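Local coordinates for protein RmpD (Hexulose-6-phosphate synthase) (Streptococcus mutans, PDB 3EXR) that belongs to the OMPDC/HUMPS family of (beta/alpha)8-barrel proteins and pairs with a second, identical subunit, at residues Ala99-Ile104 / Ala133-Ala138; Val39-Val44 / Ile61-Lys66; Asn159-Leu164 / Glu186-Phe191. All coordinates share one frame; numbering follows the deposited sequence.

Contact 1. Residues Ala99-Ile104 / Ala133-Ala138; sequences AARKAI and AGISQA
The backbone oxygen of Ala133 is gripped by two nitrogens of one guanidinium group, that of Arg101, which reaches it side-on. Arg101 NE and Ala133 O lie 3.0 Å apart, and Arg101 NH2 stands at the same 3.0 Å from Ala133 O. The contact belongs to the outer layer of a TIM barrel: helix 94-107 meets the end of helix 124-132 and the loop that turns in towards strand 137-141. Helix 124-132 closes with a Schellman motif in which Gly134, at positive phi, is the first residue to leave helical geometry.

Because one oxygen serves two N-H groups, neither bond is straight; the angle at the NE hydrogen is 133°. NE lies in the carbonyl plane and uses a lone pair, whereas NH2 comes from above that plane, 46° out of it. The oxygen itself is tilted away from the guanidinium plane. Placing a cation against a carbonyl at the C-terminal end of a helix is probably favourable, since the helix dipole is negative there. The remaining nitrogen, NH1, forms a salt bridge with Glu105, one turn further along the helix of Arg101, so the guanidinium is held by its own helix as well as by the turn.

The arginine chain runs straight out from its helix and then bends at chi3 (64°), which swings the guanidinium alongside the turn. Gly134 CA sits over one face of the group, 4.1 Å from Arg101 CZ. Ala133 also packs on Ile94 and Lys98 of helix 94-107, and Ile135 touches Met97 of the same helix and Val116 of strand 113-117. The aliphatic part of the arginine also touches the loop: Arg101 CD is 3.4 Å from Gly134 O and 4.1 Å from Ile135 CG1.

Contact 2. Residues Val39-Val44 / Ile61-Lys66; sequences VCLLQV and IVADTK
At the C-terminal end of barrel strand 60-67, the region of a TIM barrel where active sites generally lie, Leu41 of helix 38-44 packs against Ala63, Asp64 and Thr65. The short helix follows strand 33-36 and crosses the next strand, 60-67, almost at a right angle (84°), the two segment axes approaching to 8.0 Å. Leu41 carries the contact through a single methyl, CD1. With CG anti to its own carbonyl carbon (chi1 -68°), the leucine extends over the strand backbone, and CD1 comes to rest 3.7 Å from Asp64 N and 3.9 Å from Asp64 O.

The backbone beneath that methyl is bent, for Asp64 is the centre of an inverse gamma turn whose bond from Thr65 N to Ala63 O is weak. Two more methyls border CD1 of Leu41: Thr65 CG2 at 4.1 Å and Ala63 CB at 4.5 Å. The leucine also rests on Ala36 of its own preceding strand, so it lies across two adjacent strands of the sheet.

The polar side of the turn is held separately. Lys66 bends at chi4 (58°) and brings NZ to 2.8 Å from Asp64 OD1, on the syn lone pair of that oxygen, within a salt bridge that also includes OD2. Asp64 OD1 is bonded as well to Thr87 OG1, while Thr38 OG1 joins both Asp64 O and Lys66 NZ, tying the start of the helix to the strand end. Leu42 of the second subunit packs on Thr65 and on Leu42 of this chain. The helix that follows one barrel strand thus covers the outside of the next, at the C-terminal mouth of a (beta/alpha)8 barrel.

Contact 3. Residues Asn159-Leu164 / Glu186-Phe191; sequences NKVKKL and EGVDVF
Val161 and Val188 meet methyl to methyl, their side chains crossing at about a right angle, with CG1 of Val161 4.0 Å from CG1 of Val188. The pair joins two successive outer parts of the TIM barrel: helix 155-167, and the loop that leads into the last barrel strand, 192-195. Each valine points towards the other segment and holds CG1 anti to its backbone N (chi1 173° in Val161, -175° in Val188), which presents the same branch from both sides.

The second methyl of Val188 has a different partner. Lys162, extended beyond CG, passes across it, again at about a right angle, and touches with a methylene: Lys162 CE is 3.9 Å from Val188 CG2. The amine continues past the methyl at the surface, while the apolar stem lies across the valine. Val188 thus sits with one branch on each of two consecutive helix residues, and no hydrogen bond spans the contact. Towards the barrel, Val161 continues the apolar layer onto Val171 and Val173 of strand 170-174 and onto Tyr140.

Beyond Val188 the loop bends sharply, in an inverse gamma turn centred on Asp189. Its weak bond runs from Val190 N to Val188 O at 2.8 Å, and Val188 O also accepts a hydrogen bond from Trp220 NE1 on the C-terminal helix.

The three contacts follow one another along the chain and are distributed round one closed eight-stranded barrel. Contacts 1 and 3 touch directly: Gln137 OE1, where strand 137-141 begins, packs at 3.2 Å from Phe191 CE2, just before strand 192-195, although the contact centres are 21 Å apart. Contact 2 touches neither. Its centre lies 18 Å from that of contact 1, with nearest atoms about 7 Å apart, and 26 Å from that of contact 3, on the opposite side of the chain's centre. Contacts 1 and 3 each join an outer helix to the loop leading into a strand; contact 2 borders a strand's C-terminal end and is the one reached by the second subunit.

Contact 1. Residues Ala99-Ile104 / Ala133-Ala138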
# COMPACT_ATOMS: atom_id res chain seq x y z
N ALA A 99 -5.12 7.93 -13.23
CA ALA A 99 -3.74 8.25 -13.61
C ALA A 99 -2.89 6.98 -13.72
O ALA A 99 -2.05 6.86 -14.61
CB ALA A 99 -3.11 9.22 -12.60
N ALA A 100 -3.16 6.02 -12.84
CA ALA A 100 -2.44 4.75 -12.83
C ALA A 100 -2.81 3.96 -14.07
O ALA A 100 -1.94 3.44 -14.77
CB ALA A 100 -2.77 3.96 -11.57
N ARG A 101 -4.10 3.90 -14.38
CA ARG A 101 -4.54 3.21 -15.60
C ARG A 101 -3.93 3.81 -16.86
O ARG A 101 -3.46 3.08 -17.74
CB ARG A 101 -6.06 3.17 -15.74
CG ARG A 101 -6.49 2.45 -16.99
CD ARG A 101 -7.98 2.23 -17.09
NE ARG A 101 -8.74 3.46 -17.17
CZ ARG A 101 -8.98 4.13 -18.29
NH1 ARG A 101 -8.50 3.70 -19.46
NH2 ARG A 101 -9.72 5.25 -18.24
N LYS A 102 -3.97 5.13 -16.96
CA LYS A 102 -3.40 5.81 -18.12
C LYS A 102 -1.92 5.51 -18.27
O LYS A 102 -1.44 5.28 -19.38
CB LYS A 102 -3.68 7.32 -18.09
CG LYS A 102 -5.16 7.69 -18.29
CD LYS A 102 -5.38 9.24 -18.33
CE LYS A 102 -6.89 9.64 -18.13
NZ LYS A 102 -7.14 11.09 -17.81
N ALA A 103 -1.19 5.50 -17.16
CA ALA A 103 0.25 5.25 -17.21
C ALA A 103 0.60 3.82 -17.61
O ALA A 103 1.53 3.59 -18.39
CB ALA A 103 0.93 5.61 -15.91
N ILE A 104 -0.15 2.84 -17.08
CA ILE A 104 0.17 1.46 -17.37
C ILE A 104 -0.22 1.12 -18.82
O ILE A 104 0.49 0.38 -19.48
CB ILE A 104 -0.39 0.44 -16.31
CG1 ILE A 104 0.34 -0.90 -16.43
CG2 ILE A 104 -1.87 0.31 -16.44
CD1 ILE A 104 0.27 -1.76 -15.16
N ALA A 133 -14.53 4.69 -14.47
CA ALA A 133 -13.15 5.16 -14.66
C ALA A 133 -12.31 4.21 -15.52
O ALA A 133 -11.11 4.46 -15.72
CB ALA A 133 -12.47 5.43 -13.31
N GLY A 134 -12.94 3.14 -16.03
CA GLY A 134 -12.32 2.16 -16.92
C GLY A 134 -11.57 1.03 -16.23
O GLY A 134 -10.79 0.34 -16.84
N ILE A 135 -11.84 0.86 -14.95
CA ILE A 135 -11.21 -0.18 -14.15
C ILE A 135 -12.23 -1.28 -13.80
O ILE A 135 -13.24 -1.05 -13.11
CB ILE A 135 -10.55 0.45 -12.90
CG1 ILE A 135 -9.40 1.37 -13.37
CG2 ILE A 135 -10.04 -0.64 -11.91
CD1 ILE A 135 -8.90 2.35 -12.38
N SER A 136 -11.94 -2.49 -14.26
CA SER A 136 -12.94 -3.56 -14.22
C SER A 136 -12.42 -4.86 -13.68
O SER A 136 -12.95 -5.91 -14.01
CB SER A 136 -13.58 -3.74 -15.60
OG SER A 136 -12.65 -4.17 -16.56
N GLN A 137 -11.36 -4.80 -12.86
CA GLN A 137 -10.90 -5.94 -12.07
C GLN A 137 -10.91 -5.57 -10.60
O GLN A 137 -10.52 -4.45 -10.22
CB GLN A 137 -9.48 -6.35 -12.46
CG GLN A 137 -9.35 -7.04 -13.79
CD GLN A 137 -8.05 -7.82 -13.89
OE1 GLN A 137 -7.82 -8.73 -13.09
NE2 GLN A 137 -7.21 -7.48 -14.87
N ALA A 138 -11.33 -6.52 -9.78
CA ALA A 138 -11.36 -6.36 -8.33
C ALA A 138 -10.89 -7.63 -7.66
O ALA A 138 -11.18 -8.73 -8.15
CB ALA A 138 -12.75 -6.02 -7.86

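Contact 2. Residues Val39-Val44 / Ile61-Lys66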
# COMPACT_ATOMS: atom_id res chain seq x y z
N VAL A 39 4.09 -7.23 0.38
CA VAL A 39 5.10 -7.46 1.42
C VAL A 39 6.50 -7.57 0.79
O VAL A 39 7.50 -7.09 1.34
CB VAL A 39 4.79 -8.75 2.22
CG1 VAL A 39 5.98 -9.11 3.10
CG2 VAL A 39 3.50 -8.57 3.04
N CYS A 40 6.57 -8.24 -0.35
CA CYS A 40 7.82 -8.47 -1.04
C CYS A 40 8.33 -7.19 -1.71
O CYS A 40 9.50 -6.84 -1.56
CB CYS A 40 7.68 -9.59 -2.08
SG CYS A 40 9.28 -10.23 -2.55
N LEU A 41 7.45 -6.51 -2.44
CA LEU A 41 7.86 -5.26 -3.07
C LEU A 41 8.35 -4.22 -2.07
O LEU A 41 9.34 -3.52 -2.33
CB LEU A 41 6.73 -4.70 -3.94
CG LEU A 41 6.39 -5.52 -5.19
CD1 LEU A 41 5.17 -4.92 -5.81
CD2 LEU A 41 7.57 -5.51 -6.18
N LEU A 42 7.68 -4.08 -0.93
CA LEU A 42 8.16 -3.13 0.08
C LEU A 42 9.51 -3.51 0.64
O LEU A 42 10.22 -2.64 1.13
CB LEU A 42 7.14 -2.96 1.22
CG LEU A 42 5.82 -2.30 0.83
CD1 LEU A 42 4.78 -2.53 1.92
CD2 LEU A 42 6.02 -0.84 0.54
N GLN A 43 9.84 -4.81 0.61
CA GLN A 43 11.17 -5.27 1.02
C GLN A 43 12.26 -5.12 -0.03
O GLN A 43 13.37 -4.74 0.29
CB GLN A 43 11.13 -6.73 1.47
CG GLN A 43 10.60 -6.96 2.84
CD GLN A 43 11.49 -6.40 3.92
OE1 GLN A 43 11.45 -5.21 4.22
NE2 GLN A 43 12.28 -7.27 4.54
N VAL A 44 11.95 -5.45 -1.29
CA VAL A 44 13.00 -5.61 -2.30
C VAL A 44 12.95 -4.62 -3.44
O VAL A 44 13.92 -4.51 -4.17
CB VAL A 44 13.06 -7.03 -2.84
CG1 VAL A 44 13.06 -8.03 -1.69
CG2 VAL A 44 11.92 -7.29 -3.78
N ILE A 61 2.11 -10.81 -15.34
CA ILE A 61 2.82 -10.43 -14.11
C ILE A 61 2.09 -9.28 -13.43
O ILE A 61 1.75 -8.29 -14.06
CB ILE A 61 4.27 -10.00 -14.43
CG1 ILE A 61 5.06 -11.18 -14.99
CG2 ILE A 61 4.98 -9.42 -13.19
CD1 ILE A 61 6.42 -10.88 -15.40
N VAL A 62 1.86 -9.43 -12.13
CA VAL A 62 1.15 -8.47 -11.30
C VAL A 62 2.16 -7.83 -10.36
O VAL A 62 2.94 -8.53 -9.71
CB VAL A 62 0.07 -9.16 -10.45
CG1 VAL A 62 -0.71 -8.14 -9.63
CG2 VAL A 62 -0.88 -9.97 -11.34
N ALA A 63 2.17 -6.49 -10.36
CA ALA A 63 2.90 -5.71 -9.34
C ALA A 63 1.84 -5.31 -8.30
O ALA A 63 1.02 -4.41 -8.53
CB ALA A 63 3.55 -4.50 -9.95
N ASP A 64 1.88 -5.95 -7.14
CA ASP A 64 0.86 -5.75 -6.11
C ASP A 64 1.30 -4.60 -5.21
O ASP A 64 1.69 -4.81 -4.08
CB ASP A 64 0.67 -7.05 -5.35
CG ASP A 64 -0.35 -6.98 -4.24
OD1 ASP A 64 -1.25 -6.12 -4.22
OD2 ASP A 64 -0.28 -7.82 -3.31
N THR A 65 1.19 -3.37 -5.72
CA THR A 65 1.63 -2.21 -4.95
C THR A 65 0.56 -1.65 -4.01
O THR A 65 0.87 -0.85 -3.13
CB THR A 65 2.04 -1.05 -5.86
OG1 THR A 65 0.94 -0.69 -6.69
CG2 THR A 65 3.15 -1.45 -6.79
N LYS A 66 -0.70 -2.04 -4.20
CA LYS A 66 -1.81 -1.51 -3.40
C LYS A 66 -1.71 0.01 -3.35
O LYS A 66 -1.88 0.66 -2.31
CB LYS A 66 -1.83 -2.14 -2.01
CG LYS A 66 -2.20 -3.63 -2.07
CD LYS A 66 -2.39 -4.26 -0.70
CE LYS A 66 -2.94 -5.69 -0.77
NZ LYS A 66 -2.07 -6.65 -1.56

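Contact 3. Residues Asn159-Leu164 / Glu186-Phe191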
# COMPACT_ATOMS: atom_id res chain seq x y z
N ASN A 159 -22.04 -14.04 -2.14
CA ASN A 159 -23.00 -13.06 -2.66
C ASN A 159 -22.34 -11.80 -3.19
O ASN A 159 -22.76 -11.24 -4.21
CB ASN A 159 -24.01 -12.65 -1.59
CG ASN A 159 -25.08 -13.70 -1.34
OD1 ASN A 159 -25.75 -13.67 -0.29
ND2 ASN A 159 -25.25 -14.62 -2.28
N LYS A 160 -21.33 -11.33 -2.48
CA LYS A 160 -20.62 -10.12 -2.89
C LYS A 160 -19.79 -10.36 -4.15
O LYS A 160 -19.78 -9.55 -5.07
CB LYS A 160 -19.77 -9.56 -1.73
CG LYS A 160 -20.61 -9.21 -0.49
CD LYS A 160 -19.88 -8.31 0.48
CE LYS A 160 -19.78 -6.90 -0.05
NZ LYS A 160 -19.21 -5.99 1.01
N VAL A 161 -19.11 -11.50 -4.20
CA VAL A 161 -18.42 -11.91 -5.42
C VAL A 161 -19.39 -11.95 -6.58
O VAL A 161 -19.12 -11.38 -7.64
CB VAL A 161 -17.66 -13.23 -5.24
CG1 VAL A 161 -17.10 -13.72 -6.57
CG2 VAL A 161 -16.54 -13.05 -4.16
N LYS A 162 -20.53 -12.61 -6.39
CA LYS A 162 -21.53 -12.70 -7.45
C LYS A 162 -22.01 -11.34 -7.93
O LYS A 162 -22.15 -11.12 -9.13
CB LYS A 162 -22.72 -13.54 -6.98
CG LYS A 162 -22.41 -15.00 -6.93
CD LYS A 162 -23.38 -15.74 -6.03
CE LYS A 162 -23.04 -17.21 -5.91
NZ LYS A 162 -24.10 -18.01 -5.15
N LYS A 163 -22.23 -10.43 -6.98
CA LYS A 163 -22.74 -9.10 -7.32
C LYS A 163 -21.72 -8.28 -8.10
O LYS A 163 -22.08 -7.57 -9.03
CB LYS A 163 -23.19 -8.36 -6.07
CG LYS A 163 -23.75 -6.93 -6.32
CD LYS A 163 -24.96 -6.92 -7.27
CE LYS A 163 -26.06 -5.95 -6.79
NZ LYS A 163 -25.68 -4.51 -6.81
N LEU A 164 -20.45 -8.35 -7.71
CA LEU A 164 -19.41 -7.66 -8.45
C LEU A 164 -19.28 -8.17 -9.89
O LEU A 164 -19.10 -7.39 -10.82
CB LEU A 164 -18.07 -7.75 -7.73
CG LEU A 164 -17.92 -7.04 -6.41
CD1 LEU A 164 -16.65 -7.54 -5.75
CD2 LEU A 164 -17.88 -5.50 -6.59
N GLU A 186 -18.52 -23.59 -7.77
CA GLU A 186 -19.23 -24.09 -8.94
C GLU A 186 -20.33 -23.11 -9.34
O GLU A 186 -21.08 -22.62 -8.49
CB GLU A 186 -19.79 -25.49 -8.66
CG GLU A 186 -20.05 -26.36 -9.91
CD GLU A 186 -21.22 -25.88 -10.79
OE1 GLU A 186 -22.24 -25.47 -10.23
OE2 GLU A 186 -21.10 -25.89 -12.05
N GLY A 187 -20.40 -22.81 -10.62
CA GLY A 187 -21.38 -21.85 -11.12
C GLY A 187 -21.06 -20.38 -10.90
O GLY A 187 -21.86 -19.51 -11.27
N VAL A 188 -19.90 -20.08 -10.30
CA VAL A 188 -19.46 -18.69 -10.11
C VAL A 188 -18.36 -18.40 -11.12
O VAL A 188 -17.38 -19.12 -11.18
CB VAL A 188 -18.96 -18.43 -8.64
CG1 VAL A 188 -18.63 -16.96 -8.39
CG2 VAL A 188 -20.01 -18.90 -7.63
N ASP A 189 -18.56 -17.37 -11.94
CA ASP A 189 -17.67 -16.99 -13.04
C ASP A 189 -16.41 -16.24 -12.54
O ASP A 189 -16.15 -15.10 -12.93
CB ASP A 189 -18.48 -16.13 -14.02
CG ASP A 189 -17.75 -15.81 -15.30
OD1 ASP A 189 -17.02 -16.68 -15.80
OD2 ASP A 189 -17.90 -14.70 -15.86
N VAL A 190 -15.66 -16.91 -11.69
CA VAL A 190 -14.43 -16.36 -11.10
C VAL A 190 -13.42 -16.15 -12.23
O VAL A 190 -13.19 -17.04 -13.05
CB VAL A 190 -13.83 -17.33 -10.04
CG1 VAL A 190 -12.43 -16.88 -9.59
CG2 VAL A 190 -14.76 -17.47 -8.85
N PHE A 191 -12.77 -14.98 -12.25
CA PHE A 191 -11.79 -14.65 -13.29
C PHE A 191 -10.43 -15.28 -13.02
O PHE A 191 -9.81 -15.83 -13.92
CB PHE A 191 -11.67 -13.12 -13.44
CG PHE A 191 -10.52 -12.68 -14.33
CD1 PHE A 191 -10.53 -12.95 -15.69
CD2 PHE A 191 -9.47 -11.94 -13.80
CE1 PHE A 191 -9.50 -12.55 -16.51
CE2 PHE A 191 -8.43 -11.51 -14.64
CZ PHE A 191 -8.46 -11.82 -15.99